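Local coordinates for protein putative C39-like peptidase (Bacillus anthracis, PDB 3ERV) that is of unconfirmed function but, as a putative C39-like member of the papain-like cysteine peptidases, probably cleaves peptide bonds, at residues A151-L156 with I192-K197; S172-E177 with V214-Q219; S54-L59 with M69-E74; E133-S138 with Q143-I148. All blocks are in the same frame, centred on the assembly; numbering follows the deposited sequence.

Interaction 1 of 4, residues A151-L156 with I192-K197; sequences ATFAPL and IRDPLK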
loop_
_atom_site.group_PDB
_atom_site.type_symbol
_atom_site.label_atom_id
_atom_site.label_comp_id
_atom_site.label_asym_id
_atom_site.label_seq_id
_atom_site.Cartn_x
_atom_site.Cartn_y
_atom_site.Cartn_z
ATOM N N ALA A 151 6.706 8.252 2.051
ATOM C CA ALA A 151 5.915 9.470 1.838
ATOM C C ALA A 151 6.514 10.507 0.847
ATOM O O ALA A 151 5.760 11.338 0.300
ATOM C CB ALA A 151 5.604 10.112 3.166
ATOM N N THR A 152 7.838 10.449 0.602
ATOM C CA THR A 152 8.495 11.398 -0.326
ATOM C C THR A 152 8.458 10.924 -1.767
ATOM O O THR A 152 8.748 11.694 -2.689
ATOM C CB THR A 152 10.019 11.618 -0.028
ATOM O OG1 THR A 152 10.767 10.474 -0.462
ATOM C CG2 THR A 152 10.275 11.896 1.447
ATOM N N PHE A 153 8.132 9.651 -1.972
ATOM C CA PHE A 153 8.106 9.102 -3.310
ATOM C C PHE A 153 9.469 9.213 -4.005
ATOM O O PHE A 153 9.547 9.260 -5.237
ATOM C CB PHE A 153 7.025 9.781 -4.136
ATOM C CG PHE A 153 5.660 9.738 -3.492
ATOM C CD1 PHE A 153 5.067 8.513 -3.160
ATOM C CD2 PHE A 153 4.976 10.905 -3.214
ATOM C CE1 PHE A 153 3.832 8.475 -2.550
ATOM C CE2 PHE A 153 3.731 10.868 -2.611
ATOM C CZ PHE A 153 3.164 9.645 -2.268
ATOM N N ALA A 154 10.536 9.250 -3.209
ATOM C CA ALA A 154 11.894 9.203 -3.745
ATOM C C ALA A 154 12.728 8.332 -2.835
ATOM O O ALA A 154 12.383 8.135 -1.657
ATOM C CB ALA A 154 12.497 10.621 -3.870
ATOM N N PRO A 155 13.825 7.786 -3.380
ATOM C CA PRO A 155 14.685 6.900 -2.592
ATOM C C PRO A 155 15.201 7.612 -1.330
ATOM O O PRO A 155 15.426 8.852 -1.312
ATOM C CB PRO A 155 15.814 6.549 -3.563
ATOM C CG PRO A 155 15.174 6.726 -4.940
ATOM C CD PRO A 155 14.259 7.902 -4.784
ATOM N N LEU A 156 15.333 6.859 -0.251
ATOM C CA LEU A 156 15.738 7.463 0.984
ATOM C C LEU A 156 17.165 7.060 1.210
ATOM O O LEU A 156 17.606 5.972 0.797
ATOM C CB LEU A 156 14.876 6.989 2.160
ATOM C CG LEU A 156 13.408 7.443 2.218
ATOM C CD1 LEU A 156 12.616 6.698 3.318
ATOM C CD2 LEU A 156 13.285 8.962 2.352
ATOM N N ILE A 192 -1.325 8.993 -8.731
ATOM C CA ILE A 192 -1.736 8.169 -7.609
ATOM C C ILE A 192 -2.980 8.695 -6.902
ATOM O O ILE A 192 -3.366 9.865 -7.067
ATOM C CB ILE A 192 -0.595 8.037 -6.581
ATOM C CG1 ILE A 192 -0.291 9.412 -5.969
ATOM C CG2 ILE A 192 0.661 7.408 -7.231
ATOM C CD1 ILE A 192 0.843 9.403 -4.980
ATOM N N ARG A 193 -3.600 7.808 -6.115
ATOM C CA ARG A 193 -4.511 8.195 -5.018
ATOM C C ARG A 193 -3.735 8.052 -3.706
ATOM O O ARG A 193 -3.271 6.959 -3.348
ATOM C CB ARG A 193 -5.766 7.299 -4.983
ATOM C CG ARG A 193 -6.713 7.506 -6.139
ATOM C CD ARG A 193 -7.743 8.606 -5.913
ATOM N NE ARG A 193 -8.642 8.555 -7.065
ATOM C CZ ARG A 193 -8.591 9.357 -8.118
ATOM N NH1 ARG A 193 -7.695 10.360 -8.149
ATOM N NH2 ARG A 193 -9.454 9.159 -9.129
ATOM N N ASP A 194 -3.574 9.163 -3.000
ATOM C CA ASP A 194 -2.844 9.181 -1.745
ATOM C C ASP A 194 -3.812 9.478 -0.592
ATOM O O ASP A 194 -4.337 10.607 -0.501
ATOM C CB ASP A 194 -1.779 10.268 -1.834
ATOM C CG ASP A 194 -0.866 10.284 -0.641
ATOM O OD1 ASP A 194 -1.317 9.963 0.491
ATOM O OD2 ASP A 194 0.324 10.605 -0.865
ATOM N N PRO A 195 -4.047 8.476 0.293
ATOM C CA PRO A 195 -5.042 8.595 1.365
ATOM C C PRO A 195 -4.730 9.704 2.382
ATOM O O PRO A 195 -5.582 10.034 3.200
ATOM C CB PRO A 195 -5.039 7.202 2.044
ATOM C CG PRO A 195 -3.745 6.555 1.634
ATOM C CD PRO A 195 -3.307 7.187 0.330
ATOM N N LEU A 196 -3.530 10.276 2.313
ATOM C CA LEU A 196 -3.183 11.446 3.106
ATOM C C LEU A 196 -3.182 12.778 2.344
ATOM O O LEU A 196 -2.865 13.804 2.926
ATOM C CB LEU A 196 -1.810 11.275 3.713
ATOM C CG LEU A 196 -1.772 10.469 5.018
ATOM C CD1 LEU A 196 -0.310 10.285 5.438
ATOM C CD2 LEU A 196 -2.577 11.171 6.102
ATOM N N LYS A 197 -3.495 12.790 1.060
ATOM C CA LYS A 197 -3.516 14.066 0.341
ATOM C C LYS A 197 -4.883 14.352 -0.234
ATOM O O LYS A 197 -5.428 13.566 -1.011
ATOM C CB LYS A 197 -2.494 14.097 -0.782
ATOM C CG LYS A 197 -1.058 13.980 -0.356
ATOM C CD LYS A 197 -0.184 13.629 -1.574
ATOM C CE LYS A 197 1.274 13.884 -1.322
ATOM N NZ LYS A 197 1.428 15.313 -1.062
#
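D194 OD1 is gripped twice, by the backbone N of L196 and by NE2 of H178 on strand 177-185, while the other carboxylate oxygen, OD2, meets F153. The L196 N to D194 OD1 bond is 2.9 Å long and comes in on the anti side, 23° out of the carboxylate plane. D194 OD2 lies in the plane of the F153 ring, at its edge, 3.3 Å from F153 CZ. Ring and carboxylate are turned almost perpendicular, their planes 85° apart. The bond from L196 makes an Asx turn, set in the type I turn D194-K197 that the backbone N of K197 closes onto D194 O. With C50 and H178, D194 fits the Cys-His-Asp triad of a papain-like peptidase, so the phenylalanine probably borders the acid of the active site. Near the end of strand 189-193, I192 CD1 comes to 3.6 Å from F153 CZ. K197 CE lies near the ring plane, 4.1 Å from F153 CE2. F153 itself sits in the loop after strand 145-150, where T152 OG1 accepts from A154 N at 3.0 Å in an ST turn. One face of the ring carries A151 O, 3.5 Å above the plane and displaced toward the rim.

Interaction 2 of 4, residues S172-E177 with V214-Q219; sequences SITYNE and VQMGSQ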
loop_
_atom_site.group_PDB
_atom_site.type_symbol
_atom_site.label_atom_id
_atom_site.label_comp_id
_atom_site.label_asym_id
_atom_site.label_seq_id
_atom_site.Cartn_x
_atom_site.Cartn_y
_atom_site.Cartn_z
ATOM N N SER A 172 13.538 -4.147 7.690
ATOM C CA SER A 172 13.832 -2.737 7.542
ATOM C C SER A 172 12.558 -1.904 7.517
ATOM O O SER A 172 11.634 -2.186 6.736
ATOM C CB SER A 172 14.630 -2.513 6.276
ATOM O OG SER A 172 15.871 -3.189 6.421
ATOM N N ILE A 173 12.505 -0.920 8.421
ATOM C CA ILE A 173 11.394 -0.009 8.541
ATOM C C ILE A 173 11.863 1.452 8.452
ATOM O O ILE A 173 13.027 1.770 8.709
ATOM C CB ILE A 173 10.586 -0.237 9.880
ATOM C CG1 ILE A 173 11.349 0.269 11.097
ATOM C CG2 ILE A 173 10.064 -1.709 10.039
ATOM C CD1 ILE A 173 10.860 1.623 11.504
ATOM N N THR A 174 10.976 2.318 7.999
ATOM C CA THR A 174 11.199 3.729 8.054
ATOM C C THR A 174 9.877 4.372 8.434
ATOM O O THR A 174 8.853 3.990 7.887
ATOM C CB THR A 174 11.687 4.342 6.697
ATOM O OG1 THR A 174 11.581 5.765 6.800
ATOM C CG2 THR A 174 10.841 3.882 5.495
ATOM N N TYR A 175 9.905 5.371 9.324
ATOM C CA TYR A 175 8.662 6.020 9.745
ATOM C C TYR A 175 8.123 6.971 8.688
ATOM O O TYR A 175 7.189 7.714 8.921
ATOM C CB TYR A 175 8.842 6.711 11.092
ATOM C CG TYR A 175 9.772 5.945 12.021
ATOM C CD1 TYR A 175 9.290 4.927 12.855
ATOM C CD2 TYR A 175 11.147 6.247 12.061
ATOM C CE1 TYR A 175 10.150 4.231 13.718
ATOM C CE2 TYR A 175 12.030 5.569 12.927
ATOM C CZ TYR A 175 11.526 4.556 13.742
ATOM O OH TYR A 175 12.399 3.888 14.586
ATOM N N ASN A 176 8.745 6.925 7.532
ATOM C CA ASN A 176 8.288 7.548 6.304
ATOM C C ASN A 176 7.360 6.582 5.521
ATOM O O ASN A 176 6.868 6.941 4.462
ATOM C CB ASN A 176 9.549 7.712 5.389
ATOM C CG ASN A 176 10.359 8.927 5.714
ATOM O OD1 ASN A 176 10.162 9.974 5.099
ATOM N ND2 ASN A 176 11.294 8.808 6.676
ATOM N N GLU A 177 7.240 5.329 5.975
ATOM C CA GLU A 177 6.461 4.312 5.222
ATOM C C GLU A 177 5.097 4.870 4.854
ATOM O O GLU A 177 4.428 5.486 5.682
ATOM C CB GLU A 177 6.253 3.017 6.042
ATOM C CG GLU A 177 5.483 1.884 5.283
ATOM C CD GLU A 177 3.987 1.713 5.657
ATOM O OE1 GLU A 177 3.452 2.457 6.509
ATOM O OE2 GLU A 177 3.324 0.821 5.060
ATOM N N VAL A 214 10.894 0.256 -5.382
ATOM C CA VAL A 214 11.853 -0.865 -5.357
ATOM C C VAL A 214 12.605 -0.932 -4.012
ATOM O O VAL A 214 12.793 -2.005 -3.425
ATOM C CB VAL A 214 12.855 -0.772 -6.546
ATOM C CG1 VAL A 214 14.036 -1.705 -6.301
ATOM C CG2 VAL A 214 12.163 -1.114 -7.869
ATOM N N GLN A 215 13.014 0.235 -3.525
ATOM C CA GLN A 215 13.670 0.356 -2.221
ATOM C C GLN A 215 12.850 -0.161 -1.047
ATOM O O GLN A 215 13.425 -0.752 -0.138
ATOM C CB GLN A 215 14.070 1.808 -1.926
ATOM C CG GLN A 215 14.775 1.929 -0.599
ATOM C CD GLN A 215 15.347 3.307 -0.385
ATOM O OE1 GLN A 215 14.646 4.317 -0.406
ATOM N NE2 GLN A 215 16.637 3.354 -0.171
ATOM N N MET A 216 11.528 0.058 -1.052
ATOM C CA MET A 216 10.663 -0.533 -0.024
ATOM C C MET A 216 10.285 -1.991 -0.254
ATOM O O MET A 216 9.476 -2.527 0.489
ATOM C CB MET A 216 9.389 0.302 0.194
ATOM C CG MET A 216 9.635 1.641 0.890
ATOM S SD MET A 216 10.277 1.508 2.577
ATOM C CE MET A 216 8.971 0.597 3.431
ATOM N N GLY A 217 10.847 -2.651 -1.268
ATOM C CA GLY A 217 10.672 -4.084 -1.366
ATOM C C GLY A 217 9.851 -4.490 -2.578
ATOM O O GLY A 217 9.427 -5.638 -2.687
ATOM N N SER A 218 9.611 -3.548 -3.477
ATOM C CA SER A 218 8.749 -3.804 -4.641
ATOM C C SER A 218 7.363 -4.396 -4.262
ATOM O O SER A 218 6.851 -5.273 -4.961
ATOM C CB SER A 218 9.474 -4.743 -5.617
ATOM O OG SER A 218 10.480 -4.026 -6.321
ATOM N N GLN A 219 6.787 -3.929 -3.154
ATOM C CA GLN A 219 5.564 -4.521 -2.631
ATOM C C GLN A 219 4.329 -3.963 -3.353
ATOM O O GLN A 219 4.161 -2.738 -3.443
ATOM C CB GLN A 219 5.433 -4.290 -1.157
ATOM C CG GLN A 219 6.712 -4.456 -0.320
ATOM C CD GLN A 219 6.362 -4.379 1.155
ATOM O OE1 GLN A 219 5.337 -4.920 1.553
ATOM N NE2 GLN A 219 7.176 -3.687 1.966
#
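A Schellman motif ends helix 206-215 here, and the first residue past the helix, M216, reaches over to the type I turn T174-E177 that follows strand 169-173. G217, with positive phi, is the C-prime residue: its N bonds V214 O and the next N, that of S218, bonds W213 O. The thioether of M216 does the touching. A bend at chi2 brings M216 SD to 3.8 Å from T174 CG2, and a further bend at chi3 turns M216 CE to 4.2 Å from E177 CG. The methionine runs oblique to the threonine and about square to the glutamate; its sulfur meets a methyl, and its own methyl meets a methylene. T174 turns its oxygen to other work. With OG1 anti to the backbone N (chi1 167°), it accepts from the backbone N of N176 at 3.2 Å, an ST turn, and from ND2 of the same asparagine at 3.1 Å. E177 starts strand 177-185, one residue before H178 of the presumed triad, and its side chain touches that site. On the helix side, Q219 turns back on the helix end: its NE2 meets M216 O at 3.0 Å, in the amide plane and nearly in line with the carbonyl, with an N-H...O angle of 167°.

Interaction 3 of 4, residues S54-L59 with M69-E74; sequences SLAMML and MKLANE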
loop_
_atom_site.group_PDB
_atom_site.type_symbol
_atom_site.label_atom_id
_atom_site.label_comp_id
_atom_site.label_asym_id
_atom_site.label_seq_id
_atom_site.Cartn_x
_atom_site.Cartn_y
_atom_site.Cartn_z
ATOM N N SER A 54 -6.073 2.617 0.948
ATOM C CA SER A 54 -5.716 2.301 -0.451
ATOM C C SER A 54 -6.368 0.989 -0.937
ATOM O O SER A 54 -6.875 0.875 -2.076
ATOM C CB SER A 54 -4.187 2.163 -0.608
ATOM O OG SER A 54 -3.483 3.398 -0.314
ATOM N N LEU A 55 -6.322 -0.004 -0.062
ATOM C CA LEU A 55 -6.984 -1.235 -0.322
ATOM C C LEU A 55 -8.492 -1.011 -0.503
ATOM O O LEU A 55 -9.061 -1.578 -1.416
ATOM C CB LEU A 55 -6.697 -2.290 0.772
ATOM C CG LEU A 55 -7.350 -3.649 0.407
ATOM C CD1 LEU A 55 -6.737 -4.252 -0.890
ATOM C CD2 LEU A 55 -7.273 -4.660 1.607
ATOM N N ALA A 56 -9.119 -0.179 0.333
ATOM C CA ALA A 56 -10.534 0.119 0.166
ATOM C C ALA A 56 -10.901 0.712 -1.217
ATOM O O ALA A 56 -11.796 0.214 -1.916
ATOM C CB ALA A 56 -11.060 1.000 1.350
ATOM N N MET A 57 -10.144 1.705 -1.649
ATOM C CA MET A 57 -10.294 2.281 -3.000
ATOM C C MET A 57 -10.180 1.216 -4.104
ATOM O O MET A 57 -10.979 1.211 -5.067
ATOM C CB MET A 57 -9.219 3.376 -3.249
ATOM C CG MET A 57 -9.469 4.745 -2.529
ATOM S SD MET A 57 -8.239 6.099 -2.879
ATOM C CE MET A 57 -7.059 5.875 -1.547
ATOM N N MET A 58 -9.188 0.333 -3.988
ATOM C CA MET A 58 -8.976 -0.743 -4.966
ATOM C C MET A 58 -10.158 -1.686 -4.995
ATOM O O MET A 58 -10.704 -1.993 -6.084
ATOM C CB MET A 58 -7.685 -1.544 -4.636
ATOM C CG MET A 58 -7.127 -2.571 -5.742
ATOM S SD MET A 58 -6.096 -3.971 -5.154
ATOM C CE MET A 58 -7.448 -4.998 -4.523
ATOM N N LEU A 59 -10.557 -2.157 -3.806
ATOM C CA LEU A 59 -11.714 -3.074 -3.684
ATOM C C LEU A 59 -13.038 -2.482 -4.223
ATOM O O LEU A 59 -13.782 -3.168 -4.936
ATOM C CB LEU A 59 -11.896 -3.471 -2.208
ATOM C CG LEU A 59 -10.814 -4.476 -1.711
ATOM C CD1 LEU A 59 -11.048 -4.863 -0.244
ATOM C CD2 LEU A 59 -10.824 -5.718 -2.606
ATOM N N MET A 69 -13.087 1.409 7.415
ATOM C CA MET A 69 -13.249 1.018 8.816
ATOM C C MET A 69 -13.404 -0.498 8.967
ATOM O O MET A 69 -12.903 -1.120 9.920
ATOM C CB MET A 69 -14.458 1.744 9.472
ATOM C CG MET A 69 -14.396 3.332 9.391
ATOM S SD MET A 69 -12.892 3.931 10.187
ATOM C CE MET A 69 -13.060 3.104 11.797
ATOM N N LYS A 70 -14.122 -1.115 8.039
ATOM C CA LYS A 70 -14.258 -2.568 8.099
ATOM C C LYS A 70 -12.898 -3.218 7.836
ATOM O O LYS A 70 -12.501 -4.167 8.489
ATOM C CB LYS A 70 -15.317 -3.058 7.085
ATOM C CG LYS A 70 -15.540 -4.576 7.123
ATOM C CD LYS A 70 -17.069 -4.887 7.022
ATOM C CE LYS A 70 -17.410 -6.388 6.962
ATOM N NZ LYS A 70 -16.910 -7.044 5.713
ATOM N N LEU A 71 -12.157 -2.676 6.881
ATOM C CA LEU A 71 -10.855 -3.238 6.545
ATOM C C LEU A 71 -9.859 -3.036 7.699
ATOM O O LEU A 71 -8.975 -3.905 7.955
ATOM C CB LEU A 71 -10.297 -2.613 5.244
ATOM C CG LEU A 71 -11.160 -2.928 4.004
ATOM C CD1 LEU A 71 -10.537 -2.254 2.795
ATOM C CD2 LEU A 71 -11.261 -4.450 3.757
ATOM N N ALA A 72 -9.991 -1.884 8.362
ATOM C CA ALA A 72 -9.143 -1.590 9.513
ATOM C C ALA A 72 -9.391 -2.575 10.666
ATOM O O ALA A 72 -8.464 -2.910 11.413
ATOM C CB ALA A 72 -9.353 -0.191 9.982
ATOM N N ASN A 73 -10.628 -3.033 10.835
ATOM C CA ASN A 73 -10.868 -3.997 11.867
ATOM C C ASN A 73 -10.410 -5.390 11.438
ATOM O O ASN A 73 -9.988 -6.189 12.266
ATOM C CB ASN A 73 -12.345 -4.013 12.262
ATOM C CG ASN A 73 -12.600 -4.937 13.417
ATOM O OD1 ASN A 73 -13.462 -5.778 13.359
ATOM N ND2 ASN A 73 -11.814 -4.787 14.477
ATOM N N GLU A 74 -10.505 -5.681 10.142
ATOM C CA GLU A 74 -10.246 -7.031 9.628
ATOM C C GLU A 74 -8.798 -7.389 9.360
ATOM O O GLU A 74 -8.453 -8.555 9.339
ATOM C CB GLU A 74 -11.116 -7.306 8.388
ATOM C CG GLU A 74 -12.617 -7.481 8.781
ATOM C CD GLU A 74 -13.527 -7.540 7.550
ATOM O OE1 GLU A 74 -13.042 -7.258 6.424
ATOM O OE2 GLU A 74 -14.738 -7.868 7.711
#
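L71 carries this contact, far more of it being buried than of any partner, and A56 and L59 on helix 50-61 receive much of its isobutyl end. Its CD1 comes down on the backbone as well as the side chain of A56, 3.5 Å from N and 3.6 Å from CB; the small alanine lets the leucine come close to the helix itself. L71 CD2 meets CD1 of L59 one turn further along, at 4.0 Å, the two leucines lying oblique to each other. L55 closes the group with CG at 4.2 Å from CD1 of L71. In L71 the CG is anti to the carbonyl carbon (chi1 -64°), and chi2 extends the chain through CD1, the methyl that reaches A56, while CD2 branches off to L59. The two segments cross at 122°, with their axes 9.9 Å apart at closest approach. Helix 50-61 begins at C50, the probable nucleophile of this papain-like fold, and the short helix 68-74 packs against it after one connecting loop. Helix 109-119 completes the surroundings, with L115 and A116 against L55 and Y119 against L71. K70 NZ pairs with E74 OE2 at 3.1 Å, and K70 NZ and E74 OE1 both bond the Y119 hydroxyl. The interface is thus held by close fit of aliphatic carbon against side chain and backbone and by burial from water, without any directional bond between the two segments.

Interaction 4 of 4, residues E133-S138 with Q143-I148; sequences EELYKS and QPVVII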
loop_
_atom_site.group_PDB
_atom_site.type_symbol
_atom_site.label_atom_id
_atom_site.label_comp_id
_atom_site.label_asym_id
_atom_site.label_seq_id
_atom_site.Cartn_x
_atom_site.Cartn_y
_atom_site.Cartn_z
ATOM N N GLU A 133 7.216 -2.613 -14.706
ATOM C CA GLU A 133 6.524 -2.659 -15.984
ATOM C C GLU A 133 5.267 -3.503 -15.898
ATOM O O GLU A 133 4.286 -3.228 -16.572
ATOM C CB GLU A 133 7.434 -3.233 -17.071
ATOM C CG GLU A 133 8.360 -2.203 -17.692
ATOM C CD GLU A 133 9.451 -1.768 -16.724
ATOM O OE1 GLU A 133 9.820 -0.564 -16.765
ATOM O OE2 GLU A 133 9.906 -2.627 -15.913
ATOM N N GLU A 134 5.348 -4.573 -15.120
ATOM C CA GLU A 134 4.202 -5.389 -14.795
ATOM C C GLU A 134 3.087 -4.525 -14.194
ATOM O O GLU A 134 1.906 -4.719 -14.511
ATOM C CB GLU A 134 4.587 -6.432 -13.747
ATOM C CG GLU A 134 5.434 -7.545 -14.285
ATOM C CD GLU A 134 4.596 -8.453 -15.133
ATOM O OE1 GLU A 134 4.833 -8.478 -16.370
ATOM O OE2 GLU A 134 3.661 -9.092 -14.558
ATOM N N LEU A 135 3.467 -3.615 -13.302
ATOM C CA LEU A 135 2.473 -2.781 -12.628
ATOM C C LEU A 135 1.777 -1.872 -13.636
ATOM O O LEU A 135 0.549 -1.716 -13.611
ATOM C CB LEU A 135 3.083 -1.984 -11.462
ATOM C CG LEU A 135 3.146 -2.672 -10.078
ATOM C CD1 LEU A 135 4.003 -3.926 -10.129
ATOM C CD2 LEU A 135 3.652 -1.727 -8.980
ATOM N N TYR A 136 2.563 -1.304 -14.539
ATOM C CA TYR A 136 2.018 -0.451 -15.590
ATOM C C TYR A 136 1.097 -1.244 -16.541
ATOM O O TYR A 136 0.083 -0.721 -17.027
ATOM C CB TYR A 136 3.156 0.241 -16.368
ATOM C CG TYR A 136 4.012 1.170 -15.524
ATOM C CD1 TYR A 136 3.435 2.024 -14.601
ATOM C CD2 TYR A 136 5.397 1.226 -15.694
ATOM C CE1 TYR A 136 4.201 2.883 -13.835
ATOM C CE2 TYR A 136 6.168 2.081 -14.961
ATOM C CZ TYR A 136 5.577 2.909 -14.021
ATOM O OH TYR A 136 6.356 3.764 -13.263
ATOM N N LYS A 137 1.449 -2.504 -16.800
ATOM C CA LYS A 137 0.596 -3.358 -17.599
ATOM C C LYS A 137 -0.746 -3.506 -16.905
ATOM O O LYS A 137 -1.783 -3.436 -17.562
ATOM C CB LYS A 137 1.217 -4.745 -17.776
ATOM C CG LYS A 137 2.091 -4.889 -19.040
ATOM C CD LYS A 137 2.965 -6.155 -18.999
ATOM C CE LYS A 137 2.317 -7.289 -18.182
ATOM N NZ LYS A 137 1.060 -7.870 -18.771
ATOM N N SER A 138 -0.713 -3.746 -15.588
ATOM C CA SER A 138 -1.948 -3.885 -14.792
ATOM C C SER A 138 -2.818 -2.644 -14.972
ATOM O O SER A 138 -4.001 -2.743 -15.273
ATOM C CB SER A 138 -1.646 -4.070 -13.300
ATOM O OG SER A 138 -2.864 -4.186 -12.542
ATOM N N GLN A 143 -6.617 -2.270 -14.195
ATOM C CA GLN A 143 -6.581 -2.624 -12.757
ATOM C C GLN A 143 -5.520 -1.806 -11.999
ATOM O O GLN A 143 -4.314 -1.994 -12.210
ATOM C CB GLN A 143 -6.348 -4.131 -12.519
ATOM C CG GLN A 143 -7.532 -5.021 -12.919
ATOM C CD GLN A 143 -7.740 -4.967 -14.396
ATOM O OE1 GLN A 143 -6.812 -5.250 -15.177
ATOM N NE2 GLN A 143 -8.933 -4.553 -14.811
ATOM N N PRO A 144 -5.973 -0.916 -11.111
ATOM C CA PRO A 144 -5.036 -0.102 -10.309
ATOM C C PRO A 144 -4.296 -0.982 -9.282
ATOM O O PRO A 144 -4.704 -2.138 -9.015
ATOM C CB PRO A 144 -5.958 0.903 -9.596
ATOM C CG PRO A 144 -7.280 0.164 -9.412
ATOM C CD PRO A 144 -7.375 -0.807 -10.634
ATOM N N VAL A 145 -3.215 -0.460 -8.720
ATOM C CA VAL A 145 -2.322 -1.290 -7.920
ATOM C C VAL A 145 -2.037 -0.587 -6.576
ATOM O O VAL A 145 -1.638 0.567 -6.561
ATOM C CB VAL A 145 -0.985 -1.527 -8.704
ATOM C CG1 VAL A 145 0.000 -2.481 -7.936
ATOM C CG2 VAL A 145 -1.299 -1.999 -10.125
ATOM N N VAL A 146 -2.247 -1.285 -5.467
ATOM C CA VAL A 146 -1.894 -0.759 -4.180
ATOM C C VAL A 146 -0.384 -0.970 -3.963
ATOM O O VAL A 146 0.129 -2.088 -4.142
ATOM C CB VAL A 146 -2.691 -1.454 -3.079
ATOM C CG1 VAL A 146 -2.193 -1.018 -1.652
ATOM C CG2 VAL A 146 -4.189 -1.222 -3.292
ATOM N N ILE A 147 0.333 0.094 -3.593
ATOM C CA ILE A 147 1.782 -0.040 -3.442
ATOM C C ILE A 147 2.333 0.486 -2.109
ATOM O O ILE A 147 1.867 1.496 -1.574
ATOM C CB ILE A 147 2.551 0.567 -4.642
ATOM C CG1 ILE A 147 2.429 2.078 -4.616
ATOM C CG2 ILE A 147 2.091 -0.033 -6.021
ATOM C CD1 ILE A 147 3.669 2.741 -4.058
ATOM N N ILE A 148 3.308 -0.203 -1.548
ATOM C CA ILE A 148 3.959 0.323 -0.355
ATOM C C ILE A 148 5.209 1.116 -0.822
ATOM O O ILE A 148 5.968 0.615 -1.633
ATOM C CB ILE A 148 4.405 -0.808 0.607
ATOM C CG1 ILE A 148 3.237 -1.733 0.974
ATOM C CG2 ILE A 148 5.106 -0.230 1.863
ATOM C CD1 ILE A 148 2.165 -1.085 1.736
#
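S138 and Q143 meet through two hydrogen bonds across the turn that leads from helix 132-140 into strand 145-150. The serine OG donates to Q143 O at 2.6 Å, tilted 29° from the carbonyl plane; the backbone N of Q143 donates to S138 O at 2.9 Å, from above that carbonyl's plane. Each residue thus gives one donor and one acceptor, and the last turn of the helix is tied to the residues leading into the strand. The serine can do this because its OG stands anti to the backbone N (chi1 179°), which swings the hydroxyl toward the strand. The same OG touches V145 CG2 at 3.6 Å, and it has a further polar partner in OG of S222 on strand 220-223.

One helical turn back, L135 supplies the apolar half. Its CG lies 3.8 Å from CG1 of V145, the two side chains crossing at about a right angle, and its CD2 reaches CG2 of I147 at 3.7 Å. V145 therefore bridges the two, one methyl on the leucine and the other on the serine. Behind these, W213 of helix 206-215 touches both L135 and I147, and F209 adds to the cover over I147. The helix and strand segments run close to antiparallel, at 149°, as a helix laid back along its own following strand. That strand is central in the sheet, hydrogen-bonded between strands 177-185 and 220-223; its V146 points to the other side, where it meets S54 and M58 of helix 50-61.

How the interactions relate
All four contacts are largely buried, but they lie in different layers. Strand 145-150 lies between the helices of interactions 3 and 4: helix 50-61 meets V146, while helix 132-140 meets V145 and I147. Interactions 1 and 2 gather round the C-terminal end of that strand, near the presumed catalytic site, and are joined by bonds from L156 N to Q215 OE1 and from A151 N to N176 O. Strand 145-150 also pairs with Q219 of interaction 2 through I148. The chemistry follows place: interaction 3 is wholly aliphatic, interaction 4 adds two hydrogen bonds, interaction 1 sets a carboxylate at a ring edge, and interaction 2 relies on a thioether.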